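Local coordinates for digeranylgeranylglycerophospholipid reductase (PDB 4OPC), which reduces the double bonds of geranylgeranyl chains with the help of bound FAD, converting unsaturated archaeols into saturated ones for archaeal membrane lipids, at residues Ala186-Leu192 with Lys261-Gly267; Tyr216-Phe220 with Leu250-Asp256; Tyr132-Ala136 with Thr148-Val154. All coordinates share one frame; numbering follows the deposited sequence.

Contact 1 of 3, residues Ala186-Leu192 with Lys261-Gly267; sequences AYREVLL and KLLVKGG. With FDA (dihydroflavine-adenine dinucleotide), chain B.
The carbonyl oxygen of Val190 is gripped from the facing strand by two groups: Leu263 N donates a nearly straight bond (2.8 Å from Leu263 N to Val190 O, 176° at the hydrogen), and the CA-H of Leu262 adds a longer contact. Val190 N donates to the carbonyl oxygen of the next residue, Val264 O, at 3.0 Å. One residue thus faces two, and Leu263 has a helix-like backbone, as in a classic beta bulge, although of the two facing amides only Leu263 N bonds to Val190 O. Beyond it the ladder is regular, with Arg188 and Gly266 as a hydrogen-bonded pair; the axes of the two short segments run antiparallel, 177° between their N-to-C directions.

On the face carrying Arg188, Val190 and Val264, a bend at chi2 (87°) folds the arginine chain so that Val264 CG1 lies over the guanidinium centre, 3.5 Å from Arg188 CZ. Arg188 NH1 donates in plane to a water at 2.9 Å, which bonds weakly to Lys265 O. On the other face, Tyr187 OH donates at 2.6 Å to Glu189 OE2, which accepts on its anti lone pair, while Tyr246 of helix 242-253 bonds OE1. Lys265 lies alongside, its NZ 4.4 Å from Glu189 OE2, too far for a salt bridge. The Leu262 side chain crosses that of Glu189 at about a right angle, its CD1 3.5 Å from Glu189 OE1.

Ala186 CB meets the flavin methyl C7M at 3.5 Å. This is an antiparallel, bulged edge-strand pairing of the catalytic domain's eight-stranded sheet, reaching the flavin-binding site.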
loop_
_atom_site.group_PDB
_atom_site.type_symbol
_atom_site.label_atom_id
_atom_site.label_comp_id
_atom_site.label_asym_id
_atom_site.label_seq_id
_atom_site.Cartn_x
_atom_site.Cartn_y
_atom_site.Cartn_z
ATOM N N ALA A 186 -9.314 2.126 -7.920
ATOM C CA ALA A 186 -9.944 3.033 -6.978
ATOM C C ALA A 186 -9.996 4.436 -7.579
ATOM O O ALA A 186 -9.145 4.815 -8.387
ATOM C CB ALA A 186 -9.210 3.022 -5.650
ATOM N N TYR A 187 -11.016 5.199 -7.208
ATOM C CA TYR A 187 -11.276 6.503 -7.789
ATOM C C TYR A 187 -11.801 7.407 -6.701
ATOM O O TYR A 187 -12.585 6.949 -5.851
ATOM C CB TYR A 187 -12.342 6.371 -8.883
ATOM C CG TYR A 187 -12.797 7.700 -9.431
ATOM C CD1 TYR A 187 -12.058 8.363 -10.399
ATOM C CD2 TYR A 187 -13.963 8.303 -8.969
ATOM C CE1 TYR A 187 -12.461 9.578 -10.883
ATOM C CE2 TYR A 187 -14.368 9.527 -9.452
ATOM C CZ TYR A 187 -13.618 10.158 -10.413
ATOM O OH TYR A 187 -13.986 11.387 -10.928
ATOM N N ARG A 188 -11.400 8.670 -6.706
ATOM C CA ARG A 188 -11.903 9.605 -5.711
ATOM C C ARG A 188 -12.020 11.022 -6.245
ATOM O O ARG A 188 -11.337 11.410 -7.206
ATOM C CB ARG A 188 -11.005 9.611 -4.464
ATOM C CG ARG A 188 -9.583 10.177 -4.664
ATOM C CD ARG A 188 -9.540 11.713 -4.483
ATOM N NE ARG A 188 -8.198 12.283 -4.557
ATOM C CZ ARG A 188 -7.558 12.546 -5.690
ATOM N NH1 ARG A 188 -8.123 12.264 -6.853
ATOM N NH2 ARG A 188 -6.343 13.093 -5.665
ATOM N N GLU A 189 -12.862 11.807 -5.579
ATOM C CA GLU A 189 -12.931 13.245 -5.785
ATOM C C GLU A 189 -12.807 13.966 -4.453
ATOM O O GLU A 189 -13.112 13.400 -3.405
ATOM C CB GLU A 189 -14.240 13.640 -6.492
ATOM C CG GLU A 189 -14.455 12.872 -7.775
ATOM C CD GLU A 189 -15.698 13.259 -8.532
ATOM O OE1 GLU A 189 -16.632 13.840 -7.925
ATOM O OE2 GLU A 189 -15.743 12.968 -9.746
ATOM N N VAL A 190 -12.319 15.198 -4.480
ATOM C CA VAL A 190 -12.397 16.048 -3.304
ATOM C C VAL A 190 -13.403 17.151 -3.598
ATOM O O VAL A 190 -13.275 17.863 -4.597
ATOM C CB VAL A 190 -11.030 16.631 -2.903
ATOM C CG1 VAL A 190 -11.203 17.675 -1.806
ATOM C CG2 VAL A 190 -10.111 15.520 -2.440
ATOM N N LEU A 191 -14.414 17.268 -2.737
ATOM C CA LEU A 191 -15.507 18.212 -2.934
ATOM C C LEU A 191 -15.790 19.013 -1.673
ATOM O O LEU A 191 -15.561 18.543 -0.560
ATOM C CB LEU A 191 -16.777 17.448 -3.324
ATOM C CG LEU A 191 -16.724 16.685 -4.649
ATOM C CD1 LEU A 191 -17.307 15.304 -4.473
ATOM C CD2 LEU A 191 -17.480 17.444 -5.727
ATOM N N LEU A 192 -16.303 20.229 -1.858
ATOM C CA LEU A 192 -16.851 21.003 -0.750
ATOM C C LEU A 192 -18.244 20.484 -0.408
ATOM O O LEU A 192 -18.928 19.919 -1.263
ATOM C CB LEU A 192 -16.931 22.485 -1.121
ATOM C CG LEU A 192 -15.603 23.113 -1.547
ATOM C CD1 LEU A 192 -15.743 24.613 -1.796
ATOM C CD2 LEU A 192 -14.533 22.840 -0.504
ATOM N N LYS A 261 -18.461 22.242 -6.964
ATOM C CA LYS A 261 -17.241 22.708 -6.307
ATOM C C LYS A 261 -16.257 21.569 -6.046
ATOM O O LYS A 261 -15.963 21.187 -4.909
ATOM C CB LYS A 261 -17.555 23.495 -5.037
ATOM C CG LYS A 261 -18.373 24.757 -5.304
ATOM C CD LYS A 261 -17.775 25.571 -6.453
ATOM C CE LYS A 261 -18.535 26.873 -6.699
ATOM N NZ LYS A 261 -19.934 26.666 -7.160
ATOM N N LEU A 262 -15.746 21.039 -7.137
ATOM C CA LEU A 262 -14.772 19.967 -7.092
ATOM C C LEU A 262 -13.332 20.528 -7.082
ATOM O O LEU A 262 -13.008 21.458 -7.835
ATOM C CB LEU A 262 -15.016 19.060 -8.289
ATOM C CG LEU A 262 -14.171 17.803 -8.437
ATOM C CD1 LEU A 262 -15.015 16.697 -9.049
ATOM C CD2 LEU A 262 -12.956 18.092 -9.298
ATOM N N LEU A 263 -12.477 19.984 -6.216
ATOM C CA LEU A 263 -11.082 20.431 -6.123
ATOM C C LEU A 263 -10.106 19.504 -6.852
ATOM O O LEU A 263 -9.067 19.952 -7.335
ATOM C CB LEU A 263 -10.635 20.596 -4.663
ATOM C CG LEU A 263 -11.141 21.786 -3.831
ATOM C CD1 LEU A 263 -12.513 21.537 -3.271
ATOM C CD2 LEU A 263 -10.159 22.088 -2.707
ATOM N N VAL A 264 -10.432 18.218 -6.919
ATOM C CA VAL A 264 -9.580 17.245 -7.593
ATOM C C VAL A 264 -10.389 15.987 -7.908
ATOM O O VAL A 264 -11.371 15.688 -7.232
ATOM C CB VAL A 264 -8.347 16.883 -6.722
ATOM C CG1 VAL A 264 -8.707 15.860 -5.670
ATOM C CG2 VAL A 264 -7.188 16.378 -7.581
ATOM N N LYS A 265 -9.987 15.258 -8.941
ATOM C CA LYS A 265 -10.642 14.007 -9.305
ATOM C C LYS A 265 -9.670 13.085 -10.034
ATOM O O LYS A 265 -8.797 13.541 -10.795
ATOM C CB LYS A 265 -11.864 14.285 -10.179
ATOM C CG LYS A 265 -11.509 14.970 -11.484
ATOM C CD LYS A 265 -12.732 15.492 -12.218
ATOM C CE LYS A 265 -13.670 14.372 -12.616
ATOM N NZ LYS A 265 -14.724 14.875 -13.555
ATOM N N GLY A 266 -9.805 11.784 -9.801
ATOM C CA GLY A 266 -8.943 10.837 -10.474
ATOM C C GLY A 266 -8.887 9.492 -9.801
ATOM O O GLY A 266 -9.264 9.346 -8.644
ATOM N N GLY A 267 -8.374 8.512 -10.537
ATOM C CA GLY A 267 -8.261 7.156 -10.057
ATOM C C GLY A 267 -6.929 6.530 -10.425
ATOM O O GLY A 267 -6.166 7.069 -11.221
HETATM P PA FDA B . 3.404 6.407 -6.196
HETATM O O1A FDA B . 2.608 5.893 -7.331
HETATM O O2A FDA B . 2.741 7.421 -5.272
HETATM O O5B FDA B . 4.731 7.067 -6.753
HETATM C C5B FDA B . 5.453 6.456 -7.840
HETATM C C4B FDA B . 6.258 7.540 -8.508
HETATM O O4B FDA B . 7.146 6.948 -9.477
HETATM C C3B FDA B . 5.433 8.593 -9.256
HETATM O O3B FDA B . 5.673 9.898 -8.733
HETATM C C2B FDA B . 5.844 8.406 -10.729
HETATM O O2B FDA B . 5.863 9.627 -11.451
HETATM C C1B FDA B . 7.239 7.815 -10.589
HETATM N N9A FDA B . 7.729 7.001 -11.694
HETATM C C8A FDA B . 7.163 5.854 -12.196
HETATM N N7A FDA B . 7.870 5.281 -13.143
HETATM C C5A FDA B . 8.982 6.101 -13.263
HETATM C C6A FDA B . 10.140 6.014 -14.060
HETATM N N6A FDA B . 10.401 4.996 -14.882
HETATM N N1A FDA B . 11.081 6.966 -13.898
HETATM C C2A FDA B . 10.844 7.967 -13.044
HETATM N N3A FDA B . 9.813 8.134 -12.213
HETATM C C4A FDA B . 8.925 7.143 -12.354
HETATM N N1 FDA B . -3.054 4.709 1.030
HETATM C C2 FDA B . -3.128 5.260 2.284
HETATM O O2 FDA B . -2.228 5.107 3.104
HETATM N N3 FDA B . -4.235 6.014 2.570
HETATM C C4 FDA B . -5.349 6.196 1.777
HETATM O O4 FDA B . -6.208 7.010 2.109
HETATM C C4X FDA B . -5.249 5.556 0.522
HETATM N N5 FDA B . -6.273 5.691 -0.369
HETATM C C5X FDA B . -6.082 5.376 -1.698
HETATM C C6 FDA B . -7.009 5.765 -2.656
HETATM C C7 FDA B . -6.797 5.541 -4.007
HETATM C C7M FDA B . -7.772 6.100 -5.010
HETATM C C8 FDA B . -5.640 4.862 -4.419
HETATM C C8M FDA B . -5.347 4.666 -5.889
HETATM C C9 FDA B . -4.713 4.451 -3.459
HETATM C C9A FDA B . -4.910 4.718 -2.109
HETATM N N10 FDA B . -3.974 4.354 -1.115
HETATM C C10 FDA B . -4.095 4.876 0.154
HETATM C "C1'" FDA B . -2.691 3.693 -1.465
HETATM C "C2'" FDA B . -1.552 4.726 -1.551
HETATM O "O2'" FDA B . -1.971 5.877 -2.291
HETATM C "C3'" FDA B . -0.332 4.119 -2.246
HETATM O "O3'" FDA B . -0.076 2.848 -1.664
HETATM C "C4'" FDA B . 0.966 4.928 -2.119
HETATM O "O4'" FDA B . 0.761 6.305 -2.434
HETATM C "C5'" FDA B . 2.058 4.353 -2.990
HETATM O "O5'" FDA B . 3.229 5.193 -2.930
HETATM P P FDA B . 4.460 4.897 -3.893
HETATM O O1P FDA B . 5.488 5.905 -3.578
HETATM O O2P FDA B . 4.861 3.430 -3.853
HETATM O O3P FDA B . 3.885 5.109 -5.371
HETATM O O HOH W 1 -6.458 13.069 -9.048
#

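Contact 2 of 3, residues Tyr216-Phe220 with Leu250-Asp256. With PGT ((1S)-2-{[{[(2R)-2,3-dihydroxypropyl]oxy}(hydroxy)phosphoryl]oxy}-1-[(palmitoyloxy)methyl]ethyl stearate), chain C.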
loop_
_atom_site.group_PDB
_atom_site.type_symbol
_atom_site.label_atom_id
_atom_site.label_comp_id
_atom_site.label_asym_id
_atom_site.label_seq_id
_atom_site.Cartn_x
_atom_site.Cartn_y
_atom_site.Cartn_z
ATOM N N TYR A 216 -14.626 -1.005 -1.123
ATOM C CA TYR A 216 -15.543 -0.248 -0.292
ATOM C C TYR A 216 -15.640 1.180 -0.790
ATOM O O TYR A 216 -14.825 1.621 -1.604
ATOM C CB TYR A 216 -15.148 -0.287 1.188
ATOM C CG TYR A 216 -13.768 0.207 1.584
ATOM C CD1 TYR A 216 -13.473 1.570 1.631
ATOM C CD2 TYR A 216 -12.778 -0.684 2.005
ATOM C CE1 TYR A 216 -12.226 2.033 2.049
ATOM C CE2 TYR A 216 -11.527 -0.225 2.425
ATOM C CZ TYR A 216 -11.265 1.129 2.449
ATOM O OH TYR A 216 -10.044 1.607 2.874
ATOM N N TRP A 217 -16.664 1.883 -0.315
ATOM C CA TRP A 217 -16.800 3.320 -0.492
ATOM C C TRP A 217 -16.227 4.016 0.727
ATOM O O TRP A 217 -16.227 3.458 1.834
ATOM C CB TRP A 217 -18.271 3.712 -0.626
ATOM C CG TRP A 217 -18.808 3.699 -2.025
ATOM C CD1 TRP A 217 -19.320 2.622 -2.704
ATOM C CD2 TRP A 217 -18.927 4.823 -2.901
ATOM N NE1 TRP A 217 -19.734 3.015 -3.956
ATOM C CE2 TRP A 217 -19.503 4.360 -4.100
ATOM C CE3 TRP A 217 -18.601 6.177 -2.787
ATOM C CZ2 TRP A 217 -19.760 5.207 -5.178
ATOM C CZ3 TRP A 217 -18.865 7.014 -3.853
ATOM C CH2 TRP A 217 -19.446 6.528 -5.028
ATOM N N TRP A 218 -15.753 5.245 0.539
ATOM C CA TRP A 218 -15.271 6.001 1.680
ATOM C C TRP A 218 -15.630 7.466 1.609
ATOM O O TRP A 218 -15.898 8.006 0.534
ATOM C CB TRP A 218 -13.761 5.840 1.851
ATOM C CG TRP A 218 -12.901 6.553 0.842
ATOM C CD1 TRP A 218 -12.524 7.867 0.869
ATOM C CD2 TRP A 218 -12.257 5.972 -0.302
ATOM N NE1 TRP A 218 -11.712 8.146 -0.207
ATOM C CE2 TRP A 218 -11.526 6.999 -0.935
ATOM C CE3 TRP A 218 -12.242 4.686 -0.860
ATOM C CZ2 TRP A 218 -10.774 6.775 -2.089
ATOM C CZ3 TRP A 218 -11.511 4.466 -2.002
ATOM C CH2 TRP A 218 -10.778 5.506 -2.606
ATOM N N TYR A 219 -15.595 8.108 2.774
ATOM C CA TYR A 219 -15.905 9.519 2.937
ATOM C C TYR A 219 -14.917 9.985 4.009
ATOM O O TYR A 219 -15.122 9.739 5.202
ATOM C CB TYR A 219 -17.377 9.645 3.370
ATOM C CG TYR A 219 -17.929 11.037 3.609
ATOM C CD1 TYR A 219 -17.681 11.708 4.799
ATOM C CD2 TYR A 219 -18.765 11.644 2.674
ATOM C CE1 TYR A 219 -18.221 12.957 5.044
ATOM C CE2 TYR A 219 -19.316 12.901 2.911
ATOM C CZ TYR A 219 -19.036 13.547 4.101
ATOM O OH TYR A 219 -19.564 14.791 4.375
ATOM N N PHE A 220 -13.824 10.605 3.565
ATOM C CA PHE A 220 -12.716 10.979 4.443
ATOM C C PHE A 220 -12.711 12.509 4.574
ATOM O O PHE A 220 -12.273 13.205 3.646
ATOM C CB PHE A 220 -11.372 10.533 3.833
ATOM C CG PHE A 220 -11.108 9.045 3.876
ATOM C CD1 PHE A 220 -11.978 8.147 4.478
ATOM C CD2 PHE A 220 -9.941 8.554 3.316
ATOM C CE1 PHE A 220 -11.685 6.786 4.506
ATOM C CE2 PHE A 220 -9.645 7.212 3.340
ATOM C CZ PHE A 220 -10.511 6.320 3.939
ATOM N N LEU A 250 -22.781 7.830 -5.743
ATOM C CA LEU A 250 -22.251 8.946 -4.949
ATOM C C LEU A 250 -23.267 9.517 -3.947
ATOM O O LEU A 250 -22.932 9.741 -2.780
ATOM C CB LEU A 250 -21.729 10.070 -5.853
ATOM C CG LEU A 250 -21.224 11.319 -5.114
ATOM C CD1 LEU A 250 -20.063 10.965 -4.208
ATOM C CD2 LEU A 250 -20.841 12.447 -6.071
ATOM N N ASP A 251 -24.504 9.710 -4.391
ATOM C CA ASP A 251 -25.539 10.307 -3.540
ATOM C C ASP A 251 -25.854 9.483 -2.282
ATOM O O ASP A 251 -26.302 10.033 -1.275
ATOM C CB ASP A 251 -26.832 10.535 -4.327
ATOM C CG ASP A 251 -26.711 11.641 -5.358
ATOM O OD1 ASP A 251 -25.712 12.395 -5.335
ATOM O OD2 ASP A 251 -27.636 11.766 -6.191
ATOM N N LYS A 252 -25.645 8.173 -2.350
ATOM C CA LYS A 252 -25.859 7.304 -1.209
ATOM C C LYS A 252 -24.875 7.649 -0.094
ATOM O O LYS A 252 -25.237 7.643 1.084
ATOM C CB LYS A 252 -25.687 5.847 -1.634
ATOM C CG LYS A 252 -26.269 4.818 -0.686
ATOM C CD LYS A 252 -26.173 3.430 -1.308
ATOM C CE LYS A 252 -26.902 2.386 -0.479
ATOM N NZ LYS A 252 -26.466 2.383 0.943
ATOM N N TYR A 253 -23.646 7.973 -0.467
ATOM C CA TYR A 253 -22.571 8.131 0.507
ATOM C C TYR A 253 -22.179 9.577 0.769
ATOM O O TYR A 253 -21.563 9.882 1.791
ATOM C CB TYR A 253 -21.357 7.313 0.072
ATOM C CG TYR A 253 -21.745 5.878 -0.161
ATOM C CD1 TYR A 253 -22.079 5.058 0.909
ATOM C CD2 TYR A 253 -21.822 5.355 -1.443
ATOM C CE1 TYR A 253 -22.463 3.751 0.708
ATOM C CE2 TYR A 253 -22.210 4.041 -1.657
ATOM C CZ TYR A 253 -22.526 3.249 -0.572
ATOM O OH TYR A 253 -22.919 1.945 -0.765
ATOM N N ALA A 254 -22.530 10.462 -0.160
ATOM C CA ALA A 254 -22.194 11.874 -0.034
ATOM C C ALA A 254 -23.338 12.730 -0.560
ATOM O O ALA A 254 -23.181 13.442 -1.553
ATOM C CB ALA A 254 -20.904 12.181 -0.793
ATOM N N PRO A 255 -24.501 12.674 0.106
ATOM C CA PRO A 255 -25.639 13.469 -0.356
ATOM C C PRO A 255 -25.388 14.962 -0.157
ATOM O O PRO A 255 -26.083 15.776 -0.756
ATOM C CB PRO A 255 -26.780 13.002 0.551
ATOM C CG PRO A 255 -26.104 12.526 1.785
ATOM C CD PRO A 255 -24.823 11.904 1.321
ATOM N N ASP A 256 -24.387 15.294 0.653
ATOM C CA ASP A 256 -24.129 16.665 1.078
ATOM C C ASP A 256 -23.145 17.440 0.207
ATOM O O ASP A 256 -22.958 18.638 0.419
ATOM C CB ASP A 256 -23.622 16.676 2.526
ATOM C CG ASP A 256 -22.406 15.776 2.739
ATOM O OD1 ASP A 256 -22.364 14.654 2.185
ATOM O OD2 ASP A 256 -21.489 16.188 3.480
HETATM C C48 PGT C . -11.455 -5.464 0.672
HETATM C C47 PGT C . -10.045 -5.489 0.117
HETATM C C46 PGT C . -9.836 -4.285 -0.777
HETATM C C45 PGT C . -10.140 -3.020 0.003
HETATM C C44 PGT C . -9.376 -1.845 -0.570
HETATM C C43 PGT C . -10.318 -0.942 -1.344
HETATM C C42 PGT C . -9.499 0.122 -2.039
HETATM C C41 PGT C . -8.906 1.013 -0.977
HETATM C C40 PGT C . -8.662 2.396 -1.528
HETATM C C39 PGT C . -8.772 3.363 -0.371
HETATM C C38 PGT C . -7.791 2.973 0.705
HETATM C C37 PGT C . -8.034 3.837 1.919
HETATM C C36 PGT C . -6.977 3.511 2.946
HETATM C C35 PGT C . -7.348 4.083 4.294
HETATM C C34 PGT C . -6.232 3.781 5.276
HETATM C C33 PGT C . -6.666 4.026 6.705
HETATM C C32 PGT C . -5.527 4.598 7.528
HETATM C C31 PGT C . -4.553 3.529 7.997
HETATM O O31 PGT C . -3.372 3.681 7.745
HETATM O O2 PGT C . -4.979 2.375 8.700
HETATM C C2 PGT C . -4.804 2.376 10.105
HETATM C C1 PGT C . -3.397 2.016 10.534
HETATM O O3P PGT C . -2.394 2.040 9.538
HETATM P P PGT C . -1.658 0.680 9.184
HETATM O O1P PGT C . -2.754 -0.362 9.172
HETATM O O2P PGT C . -0.969 0.744 7.829
HETATM O O4P PGT C . -0.566 0.266 10.268
HETATM C C4 PGT C . -0.499 0.855 11.551
HETATM C C5 PGT C . 0.547 0.177 12.406
HETATM O O5 PGT C . 1.503 1.127 12.819
HETATM C C6 PGT C . 1.218 -0.919 11.612
HETATM O O6 PGT C . 2.535 -0.560 11.265
HETATM C C3 PGT C . -5.670 1.326 10.779
HETATM O O3 PGT C . -7.050 1.575 10.658
HETATM C C11 PGT C . -7.805 0.389 10.572
HETATM O O11 PGT C . -7.565 -0.537 11.320
HETATM C C12 PGT C . -8.907 0.265 9.540
HETATM C C13 PGT C . -9.867 -0.844 9.915
HETATM C C14 PGT C . -10.937 -0.951 8.848
HETATM C C15 PGT C . -10.597 -2.059 7.874
HETATM C C16 PGT C . -11.733 -2.259 6.892
HETATM C C17 PGT C . -12.089 -3.729 6.852
HETATM C C18 PGT C . -13.407 -3.937 6.136
HETATM C C19 PGT C . -13.896 -5.353 6.369
HETATM C C20 PGT C . -14.359 -5.534 7.801
HETATM C C21 PGT C . -15.807 -5.981 7.816
HETATM C C22 PGT C . -16.073 -6.883 9.002
HETATM C C23 PGT C . -17.256 -7.771 8.681
HETATM C C24 PGT C . -17.382 -8.869 9.714
HETATM C C25 PGT C . -17.428 -10.216 9.025
HETATM C C26 PGT C . -16.364 -11.123 9.606
#
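Trp217 and Tyr253 meet as an offset stack: the indole five-membered ring and the phenol ring have centroids 4.1 Å apart and planes tilted by 26°. Tyr253 CD2 lies 3.3 Å above the indole plane of Trp217, displaced toward its rim. Trp217 CB adds a CH-pi contact over the middle of the same phenol face, and Lys252 CB lies over the opposite face. Both polar ends are fixed by Thr211, whose O accepts from Trp217 NE1 and whose OG1 bonds Tyr253 OH. Farther along the indole, CZ3 packs on Leu250 CD1 at 4.1 Å.

Tyr219, with CG anti to its own N (chi1 180°), reaches the turn after the helix. Tyr219 OH donates to the syn lone pair of Asp256 OD2 at 2.5 Å, ring and carboxylate nearly coplanar (30°), while Ala254 CB sits at the ring edge.

Tyr216, Trp218 and Phe220 meet the lipid, Trp218 CZ3 lying 3.4 Å from lipid atom C39; Trp218 and Phe220 also touch the flavin cofactor. The arrangement is helix-on-sheet packing behind the wall of the lipid- and flavin-binding pocket.

Contact 3 of 3, residues Tyr132-Ala136 with Thr148-Val154; sequences YVKGA and TVYSKVV
The beta hairpin of strands 132-140 and 145-150 belongs to a four-stranded sheet, and its second arm runs on into strand 153-156 of the largely parallel, Rossmann-type sheet. Ala136 and Val149 form an antiparallel hydrogen-bonded pair, each amide donating to the other's carbonyl, with 2.9 Å from Ala136 N to Val149 O and the same from Val149 N to Ala136 O. The next bond is different. Ser151 N also reaches Lys134 O at 2.9 Å, but the donor stands 44° out of the carbonyl plane, in keeping with short axes of 132-136 and 148-150 that make 140° rather than running exactly antiparallel.

Gly135 allows the close approach between these bonds. Its CA lies 3.2 Å from Val149 O, and a CB would run into that oxygen and into Tyr150 CA; its phi of 142° is also one that suits a residue without a side chain. Ser151 OG comes up beside it, 3.5 Å from Gly135 CA.

Beyond Ser151, where the chain leaves the hairpin strand, side chains take over from backbone pairing. Val133 and Val154 meet at about a right angle, Val133 CG1 touching Val154 CG2 at 3.6 Å. Nearby a water donates to Val133 O at 2.9 Å and to Lys152 O at 2.8 Å.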
loop_
_atom_site.group_PDB
_atom_site.type_symbol
_atom_site.label_atom_id
_atom_site.label_comp_id
_atom_site.label_asym_id
_atom_site.label_seq_id
_atom_site.Cartn_x
_atom_site.Cartn_y
_atom_site.Cartn_z
ATOM N N TYR A 132 23.687 -8.314 -12.522
ATOM C CA TYR A 132 23.428 -7.222 -11.590
ATOM C C TYR A 132 22.753 -6.049 -12.252
ATOM O O TYR A 132 23.091 -5.669 -13.379
ATOM C CB TYR A 132 24.741 -6.692 -11.014
ATOM C CG TYR A 132 25.261 -7.436 -9.821
ATOM C CD1 TYR A 132 25.758 -8.723 -9.945
ATOM C CD2 TYR A 132 25.274 -6.839 -8.562
ATOM C CE1 TYR A 132 26.245 -9.408 -8.843
ATOM C CE2 TYR A 132 25.757 -7.511 -7.462
ATOM C CZ TYR A 132 26.246 -8.795 -7.605
ATOM O OH TYR A 132 26.745 -9.482 -6.518
ATOM N N VAL A 133 21.824 -5.436 -11.538
ATOM C CA VAL A 133 21.396 -4.094 -11.901
ATOM C C VAL A 133 22.540 -3.155 -11.547
ATOM O O VAL A 133 23.074 -3.203 -10.428
ATOM C CB VAL A 133 20.142 -3.684 -11.130
ATOM C CG1 VAL A 133 19.823 -2.206 -11.389
ATOM C CG2 VAL A 133 18.965 -4.579 -11.523
ATOM N N LYS A 134 22.935 -2.318 -12.504
ATOM C CA LYS A 134 24.091 -1.442 -12.314
ATOM C C LYS A 134 23.764 0.035 -12.499
ATOM O O LYS A 134 24.659 0.875 -12.468
ATOM C CB LYS A 134 25.241 -1.867 -13.235
ATOM C CG LYS A 134 25.780 -3.258 -12.893
ATOM C CD LYS A 134 27.222 -3.410 -13.310
ATOM C CE LYS A 134 27.802 -4.736 -12.840
ATOM N NZ LYS A 134 29.209 -4.900 -13.315
ATOM N N GLY A 135 22.488 0.342 -12.685
ATOM C CA GLY A 135 22.048 1.713 -12.881
ATOM C C GLY A 135 20.933 1.793 -13.902
ATOM O O GLY A 135 20.161 0.841 -14.063
ATOM N N ALA A 136 20.832 2.930 -14.590
ATOM C CA ALA A 136 19.718 3.159 -15.500
ATOM C C ALA A 136 20.088 4.149 -16.585
ATOM O O ALA A 136 20.940 5.014 -16.389
ATOM C CB ALA A 136 18.534 3.685 -14.744
ATOM N N THR A 148 23.317 8.206 -18.816
ATOM C CA THR A 148 23.519 6.931 -18.159
ATOM C C THR A 148 24.029 7.173 -16.747
ATOM O O THR A 148 25.063 7.825 -16.547
ATOM C CB THR A 148 24.525 6.087 -18.938
ATOM O OG1 THR A 148 23.884 5.553 -20.103
ATOM C CG2 THR A 148 25.042 4.949 -18.088
ATOM N N VAL A 149 23.294 6.664 -15.768
ATOM C CA VAL A 149 23.688 6.792 -14.377
ATOM C C VAL A 149 24.018 5.419 -13.818
ATOM O O VAL A 149 23.182 4.514 -13.830
ATOM C CB VAL A 149 22.583 7.469 -13.543
ATOM C CG1 VAL A 149 22.844 7.290 -12.052
ATOM C CG2 VAL A 149 22.472 8.943 -13.923
ATOM N N TYR A 150 25.241 5.261 -13.337
ATOM C CA TYR A 150 25.653 4.029 -12.683
ATOM C C TYR A 150 25.432 4.164 -11.192
ATOM O O TYR A 150 25.618 5.238 -10.618
ATOM C CB TYR A 150 27.122 3.727 -12.977
ATOM C CG TYR A 150 27.385 3.477 -14.440
ATOM C CD1 TYR A 150 26.961 2.304 -15.049
ATOM C CD2 TYR A 150 28.040 4.418 -15.218
ATOM C CE1 TYR A 150 27.201 2.070 -16.391
ATOM C CE2 TYR A 150 28.284 4.189 -16.560
ATOM C CZ TYR A 150 27.854 3.013 -17.138
ATOM O OH TYR A 150 28.087 2.771 -18.472
ATOM N N SER A 151 25.005 3.076 -10.566
ATOM C CA SER A 151 24.765 3.056 -9.133
ATOM C C SER A 151 25.114 1.694 -8.568
ATOM O O SER A 151 25.072 0.692 -9.287
ATOM C CB SER A 151 23.290 3.385 -8.839
ATOM O OG SER A 151 22.397 2.505 -9.523
ATOM N N LYS A 152 25.457 1.640 -7.286
ATOM C CA LYS A 152 25.604 0.347 -6.616
ATOM C C LYS A 152 24.249 -0.310 -6.351
ATOM O O LYS A 152 24.129 -1.535 -6.389
ATOM C CB LYS A 152 26.384 0.477 -5.299
ATOM C CG LYS A 152 27.786 1.012 -5.439
ATOM C CD LYS A 152 28.549 0.352 -6.591
ATOM C CE LYS A 152 28.906 -1.090 -6.311
ATOM N NZ LYS A 152 29.689 -1.679 -7.439
ATOM N N VAL A 153 23.242 0.501 -6.031
ATOM C CA VAL A 153 21.892 0.003 -5.784
ATOM C C VAL A 153 20.882 0.943 -6.426
ATOM O O VAL A 153 20.993 2.172 -6.308
ATOM C CB VAL A 153 21.565 -0.097 -4.266
ATOM C CG1 VAL A 153 20.225 -0.803 -4.047
ATOM C CG2 VAL A 153 22.655 -0.826 -3.510
ATOM N N VAL A 154 19.916 0.365 -7.121
ATOM C CA VAL A 154 18.742 1.078 -7.597
ATOM C C VAL A 154 17.610 0.791 -6.611
ATOM O O VAL A 154 17.385 -0.366 -6.233
ATOM C CB VAL A 154 18.321 0.606 -9.000
ATOM C CG1 VAL A 154 16.923 1.119 -9.349
ATOM C CG2 VAL A 154 19.308 1.084 -10.057
HETATM O O HOH W 2 25.181 -3.037 -8.498
#

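From the N terminus, contact 3 closes first, spanning only the 11 residues between its segments. It ties the hairpin of the four-stranded sheet to the start of strand 153-156 in the six-stranded, largely parallel sheet. Contact 1 opens afterwards on strand 183-193. Before it closes on strand 261-271, contact 2 opens on strand 216-221 and closes on the last turn of helix 242-253 and the residues just after it, so the loop of contact 2 lies wholly within the chain segment spanned by contact 1; contact 3 stands in series with both. Contacts 1 and 2 share the eight-stranded sheet and touch, Arg188 CB lying 3.7 Å from Trp218 CZ2. Contact 3's nearest atoms are about 24 Å from contact 1.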